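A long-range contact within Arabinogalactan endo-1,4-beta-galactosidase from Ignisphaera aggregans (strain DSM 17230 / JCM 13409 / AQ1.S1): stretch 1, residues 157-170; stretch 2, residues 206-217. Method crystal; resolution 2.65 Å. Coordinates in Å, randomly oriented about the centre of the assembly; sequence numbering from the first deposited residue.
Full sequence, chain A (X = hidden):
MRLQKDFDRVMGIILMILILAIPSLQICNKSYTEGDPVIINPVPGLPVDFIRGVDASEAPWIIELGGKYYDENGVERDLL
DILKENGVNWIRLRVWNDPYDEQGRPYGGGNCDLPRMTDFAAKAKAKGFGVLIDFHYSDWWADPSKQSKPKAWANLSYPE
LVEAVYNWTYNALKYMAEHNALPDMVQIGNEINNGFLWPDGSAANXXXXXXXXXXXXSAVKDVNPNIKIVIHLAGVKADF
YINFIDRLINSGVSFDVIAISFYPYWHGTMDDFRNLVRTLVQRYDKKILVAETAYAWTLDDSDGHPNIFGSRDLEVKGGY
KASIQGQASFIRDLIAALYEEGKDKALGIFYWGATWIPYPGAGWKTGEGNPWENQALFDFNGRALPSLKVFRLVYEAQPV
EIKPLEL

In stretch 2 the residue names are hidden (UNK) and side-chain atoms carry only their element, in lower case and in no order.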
# COMPACT_ATOMS: atom_id res chain seq x y z
N SER A 157 -13.51 -22.17 14.18
CA SER A 157 -14.53 -22.52 13.20
C SER A 157 -14.99 -21.25 12.49
O SER A 157 -14.73 -20.14 12.96
CB SER A 157 -15.72 -23.21 13.87
OG SER A 157 -16.37 -22.33 14.77
N TYR A 158 -15.67 -21.40 11.36
CA TYR A 158 -16.05 -20.25 10.56
C TYR A 158 -16.89 -19.24 11.35
O TYR A 158 -16.62 -18.04 11.29
CB TYR A 158 -16.81 -20.68 9.31
CG TYR A 158 -17.34 -19.50 8.54
CD1 TYR A 158 -16.48 -18.67 7.83
CD2 TYR A 158 -18.70 -19.19 8.52
CE1 TYR A 158 -16.95 -17.58 7.14
CE2 TYR A 158 -19.17 -18.11 7.83
CZ TYR A 158 -18.29 -17.31 7.13
OH TYR A 158 -18.75 -16.22 6.44
N PRO A 159 -17.89 -19.70 12.11
CA PRO A 159 -18.67 -18.74 12.90
C PRO A 159 -17.82 -17.98 13.91
O PRO A 159 -17.99 -16.77 14.07
CB PRO A 159 -19.70 -19.62 13.62
CG PRO A 159 -19.82 -20.83 12.78
CD PRO A 159 -18.44 -21.07 12.24
N GLU A 160 -16.91 -18.68 14.57
CA GLU A 160 -16.01 -18.05 15.54
C GLU A 160 -15.07 -17.08 14.83
O GLU A 160 -14.67 -16.07 15.41
CB GLU A 160 -15.21 -19.11 16.30
CG GLU A 160 -16.07 -20.09 17.09
CD GLU A 160 -15.26 -21.21 17.71
OE1 GLU A 160 -14.01 -21.17 17.63
OE2 GLU A 160 -15.86 -22.14 18.30
N LEU A 161 -14.73 -17.39 13.59
CA LEU A 161 -13.83 -16.54 12.81
C LEU A 161 -14.51 -15.23 12.44
O LEU A 161 -13.87 -14.17 12.46
CB LEU A 161 -13.37 -17.28 11.55
CG LEU A 161 -12.34 -16.57 10.67
CD1 LEU A 161 -11.06 -16.27 11.44
CD2 LEU A 161 -12.04 -17.41 9.43
N VAL A 162 -15.79 -15.29 12.11
CA VAL A 162 -16.57 -14.09 11.82
C VAL A 162 -16.58 -13.18 13.04
O VAL A 162 -16.47 -11.96 12.93
CB VAL A 162 -18.02 -14.42 11.40
CG1 VAL A 162 -18.82 -13.14 11.19
CG2 VAL A 162 -18.04 -15.26 10.14
N GLU A 163 -16.74 -13.79 14.21
CA GLU A 163 -16.73 -13.06 15.47
C GLU A 163 -15.34 -12.47 15.74
O GLU A 163 -15.21 -11.47 16.44
CB GLU A 163 -17.16 -13.96 16.63
CG GLU A 163 -17.62 -13.21 17.87
CD GLU A 163 -18.98 -12.55 17.68
OE1 GLU A 163 -19.99 -13.28 17.63
OE2 GLU A 163 -19.03 -11.31 17.58
N ALA A 164 -14.32 -13.11 15.17
CA ALA A 164 -12.94 -12.69 15.39
C ALA A 164 -12.58 -11.47 14.54
O ALA A 164 -12.01 -10.50 15.05
CB ALA A 164 -11.98 -13.83 15.09
N VAL A 165 -12.90 -11.52 13.25
CA VAL A 165 -12.59 -10.40 12.36
C VAL A 165 -13.33 -9.14 12.78
O VAL A 165 -12.80 -8.04 12.68
CB VAL A 165 -12.92 -10.73 10.89
CG1 VAL A 165 -11.96 -11.76 10.34
CG2 VAL A 165 -14.36 -11.20 10.74
N TYR A 166 -14.55 -9.31 13.27
CA TYR A 166 -15.35 -8.16 13.70
C TYR A 166 -14.76 -7.54 14.96
O TYR A 166 -14.46 -6.35 14.99
CB TYR A 166 -16.80 -8.56 13.95
CG TYR A 166 -17.62 -7.43 14.55
CD1 TYR A 166 -18.17 -6.44 13.74
CD2 TYR A 166 -17.82 -7.34 15.92
CE1 TYR A 166 -18.90 -5.41 14.28
CE2 TYR A 166 -18.55 -6.31 16.47
CZ TYR A 166 -19.09 -5.34 15.65
OH TYR A 166 -19.82 -4.31 16.19
N ASN A 167 -14.60 -8.36 15.99
CA ASN A 167 -14.15 -7.87 17.29
C ASN A 167 -12.73 -7.32 17.26
O ASN A 167 -12.41 -6.39 17.98
CB ASN A 167 -14.25 -8.98 18.33
CG ASN A 167 -13.97 -8.49 19.73
OD1 ASN A 167 -12.85 -8.61 20.24
ND2 ASN A 167 -14.98 -7.92 20.37
N TRP A 168 -11.89 -7.91 16.42
CA TRP A 168 -10.51 -7.44 16.30
C TRP A 168 -10.46 -6.13 15.53
O TRP A 168 -9.76 -5.19 15.94
CB TRP A 168 -9.63 -8.49 15.60
CG TRP A 168 -8.20 -8.07 15.54
CD1 TRP A 168 -7.24 -8.27 16.49
CD2 TRP A 168 -7.55 -7.37 14.46
NE1 TRP A 168 -6.04 -7.74 16.08
CE2 TRP A 168 -6.21 -7.18 14.84
CE3 TRP A 168 -7.98 -6.89 13.23
CZ2 TRP A 168 -5.29 -6.54 14.02
CZ3 TRP A 168 -7.07 -6.24 12.41
CH2 TRP A 168 -5.74 -6.07 12.81
N THR A 169 -11.19 -6.05 14.42
CA THR A 169 -11.24 -4.84 13.61
C THR A 169 -11.82 -3.68 14.41
O THR A 169 -11.33 -2.56 14.34
CB THR A 169 -12.08 -5.04 12.34
OG1 THR A 169 -11.55 -6.13 11.58
CG2 THR A 169 -12.09 -3.78 11.49
N TYR A 170 -12.88 -3.96 15.16
CA TYR A 170 -13.53 -2.95 15.97
C TYR A 170 -12.55 -2.39 16.99
O TYR A 170 -12.31 -1.18 17.04
CB TYR A 170 -14.76 -3.52 16.68
CG TYR A 170 -15.45 -2.53 17.59
CD1 TYR A 170 -16.34 -1.59 17.08
CD2 TYR A 170 -15.21 -2.52 18.95
CE1 TYR A 170 -16.97 -0.68 17.91
CE2 TYR A 170 -15.83 -1.62 19.79
CZ TYR A 170 -16.71 -0.70 19.26
OH TYR A 170 -17.34 0.20 20.09
N UNK A 206 -16.96 -18.56 -1.76
CA UNK A 206 -17.40 -17.18 -1.93
C UNK A 206 -18.36 -16.74 -0.83
O UNK A 206 -18.26 -15.62 -0.34
n UNK A 206 -19.44 -13.60 -3.74
c UNK A 206 -19.56 -14.92 -3.37
c UNK A 206 -18.08 -17.00 -3.28
c UNK A 206 -18.16 -13.37 -4.17
c UNK A 206 -17.56 -12.21 -4.64
c UNK A 206 -16.12 -14.63 -4.46
c UNK A 206 -15.53 -13.47 -4.92
c UNK A 206 -17.46 -14.59 -4.07
c UNK A 206 -18.37 -15.56 -3.56
c UNK A 206 -16.25 -12.28 -5.01
N UNK A 207 -19.28 -17.62 -0.46
CA UNK A 207 -20.27 -17.31 0.57
C UNK A 207 -19.59 -16.94 1.89
O UNK A 207 -19.90 -15.92 2.50
o UNK A 207 -21.80 -18.90 -0.45
c UNK A 207 -22.34 -18.09 1.76
c UNK A 207 -21.23 -18.49 0.80
N UNK A 208 -18.65 -17.78 2.31
CA UNK A 208 -17.93 -17.56 3.55
C UNK A 208 -16.98 -16.38 3.41
O UNK A 208 -16.79 -15.60 4.35
c UNK A 208 -17.15 -18.82 3.95
o UNK A 208 -16.08 -21.29 4.74
n UNK A 208 -18.00 -21.95 5.71
c UNK A 208 -17.29 -21.14 4.94
c UNK A 208 -18.05 -19.99 4.31
N UNK A 209 -16.39 -16.26 2.23
CA UNK A 209 -15.52 -15.14 1.88
C UNK A 209 -16.25 -13.80 2.08
O UNK A 209 -15.70 -12.87 2.66
c UNK A 209 -14.25 -14.11 -0.09
c UNK A 209 -13.62 -12.70 -1.94
c UNK A 209 -15.03 -15.29 0.44
c UNK A 209 -14.33 -13.77 -1.43
c UNK A 209 -12.73 -12.27 0.23
c UNK A 209 -13.44 -13.35 0.74
c UNK A 209 -12.83 -11.95 -1.11
N UNK A 210 -17.50 -13.73 1.62
CA UNK A 210 -18.29 -12.51 1.73
C UNK A 210 -18.73 -12.25 3.16
O UNK A 210 -18.86 -11.10 3.58
c UNK A 210 -19.11 -12.55 -0.64
c UNK A 210 -19.53 -12.57 0.82
c UNK A 210 -20.48 -11.41 1.10
N UNK A 211 -18.98 -13.31 3.91
CA UNK A 211 -19.35 -13.19 5.30
C UNK A 211 -18.24 -12.54 6.11
O UNK A 211 -18.49 -11.66 6.93
N UNK A 212 -17.01 -12.99 5.88
CA UNK A 212 -15.85 -12.44 6.57
C UNK A 212 -15.55 -11.02 6.10
O UNK A 212 -15.17 -10.17 6.89
c UNK A 212 -14.68 -14.71 7.02
c UNK A 212 -13.50 -15.57 6.60
c UNK A 212 -14.72 -14.57 8.54
c UNK A 212 -14.62 -13.33 6.36
N UNK A 213 -15.74 -10.78 4.81
CA UNK A 213 -15.49 -9.46 4.24
C UNK A 213 -16.50 -8.47 4.81
O UNK A 213 -16.13 -7.36 5.21
c UNK A 213 -13.16 -8.92 2.28
c UNK A 213 -14.61 -8.64 1.91
c UNK A 213 -15.58 -9.51 2.72
c UNK A 213 -14.83 -8.87 0.43
N UNK A 214 -17.76 -8.87 4.87
CA UNK A 214 -18.81 -8.04 5.44
C UNK A 214 -18.60 -7.80 6.93
O UNK A 214 -18.85 -6.70 7.43
n UNK A 214 -24.04 -9.58 2.17
c UNK A 214 -22.11 -9.16 3.69
c UNK A 214 -20.18 -8.68 5.22
c UNK A 214 -22.72 -8.91 2.32
c UNK A 214 -20.73 -8.52 3.81
N UNK A 215 -18.15 -8.83 7.64
CA UNK A 215 -17.94 -8.76 9.08
C UNK A 215 -16.94 -7.67 9.45
O UNK A 215 -17.14 -6.92 10.41
c UNK A 215 -17.48 -10.10 9.61
N UNK A 216 -15.84 -7.60 8.70
CA UNK A 216 -14.84 -6.57 8.92
C UNK A 216 -15.43 -5.20 8.65
O UNK A 216 -15.21 -4.26 9.42
c UNK A 216 -13.64 -6.81 8.03
N UNK A 217 -16.17 -5.08 7.56
CA UNK A 217 -16.77 -3.80 7.18
C UNK A 217 -17.76 -3.33 8.24
O UNK A 217 -17.78 -2.15 8.58
c UNK A 217 -17.47 -3.90 5.80
c UNK A 217 -18.19 -2.59 5.47
c UNK A 217 -17.03 -4.56 3.38
c UNK A 217 -16.43 -4.20 4.72

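Position 206 opens the second helix with one carbon leading to fused five- and six-membered rings that hold eight carbons and one nitrogen, out of reach of stretch 1. This indole system belongs to Trp 206. At position 207 a single carbon carries one oxygen and one carbon and leaves sideways, the short branched side chain of Thr 207.

Position 208 has three carbons in a row, the third carrying one oxygen and one nitrogen. Its chain lies over the face of the Tyr 158 ring, and its backbone O accepts a hydrogen bond from OH of Tyr 158 at 2.9 Å. A terminal amide with two carbons before it defines Gln 208. CG of Gln 208 stands 3.9 Å from the centroid of the Tyr 158 ring, 11° off the ring normal, in a CH-pi contact.

Position 209 shows one carbon followed by a ring of six carbons with no further atom, and it points away from stretch 1; hence Phe 209. Position 210 also points away, and there one carbon carries two others, the beta-branched pattern of Val 210.

Position 211 has no side-chain atoms at all. Its CA lies 3.3 Å from OH of Tyr 158, and an ideal CB here would fall only 2.0 Å from that same OH, a clash. The residue is Gly 211, whose bare backbone leaves room for the tyrosine hydroxyl.

At position 212 four carbons fork at the second. The chain starts sideways, but its end comes nearer and sits as a knob among Tyr 158, Leu 161, Val 162 and Val 165. The fork identifies Leu 212. CD1 of Leu 212 meets CD2 of Leu 161 at 3.7 Å, and CD2 of Leu 212 meets CG2 of Val 162, also at 3.7 Å.

Position 213 repeats the four carbons forked at the second but is directed away, giving Leu 213. Position 214 carries four carbons in a row ending in nitrogen, out of reach of stretch 1, the extended chain of Lys 214.

Position 215 has a single carbon, which points toward stretch 1. This CB packs 3.5 Å from CG2 of Val 165 and 3.7 Å from CG1 of Val 162, and the carbonyl O of the same position approaches the edge of the Tyr 166 ring, 3.5 Å from CD1 of Tyr 166. The residue is Ala 215. Position 216 again has one carbon, pointing sideways, and its O is 3.8 Å from CG2 of Thr 169; this is Ala 216. Position 217 has four carbons forked at the first, one arm two carbons long, and faces away: Ile 217.

The two helices run in nearly the same direction, 25° apart, and their axes approach to 7.8 Å. Glycine and alanine keep the second helix slim where it meets stretch 1, while Leu 212 fills the hole formed by Tyr 158, Leu 161, Val 162 and Val 165. A single hydrogen bond, from Tyr 158, supplements this mainly apolar packing, which buries 514 Å² in total.

Stretch 2, residues 206-217: WTQFVGLLKAAI
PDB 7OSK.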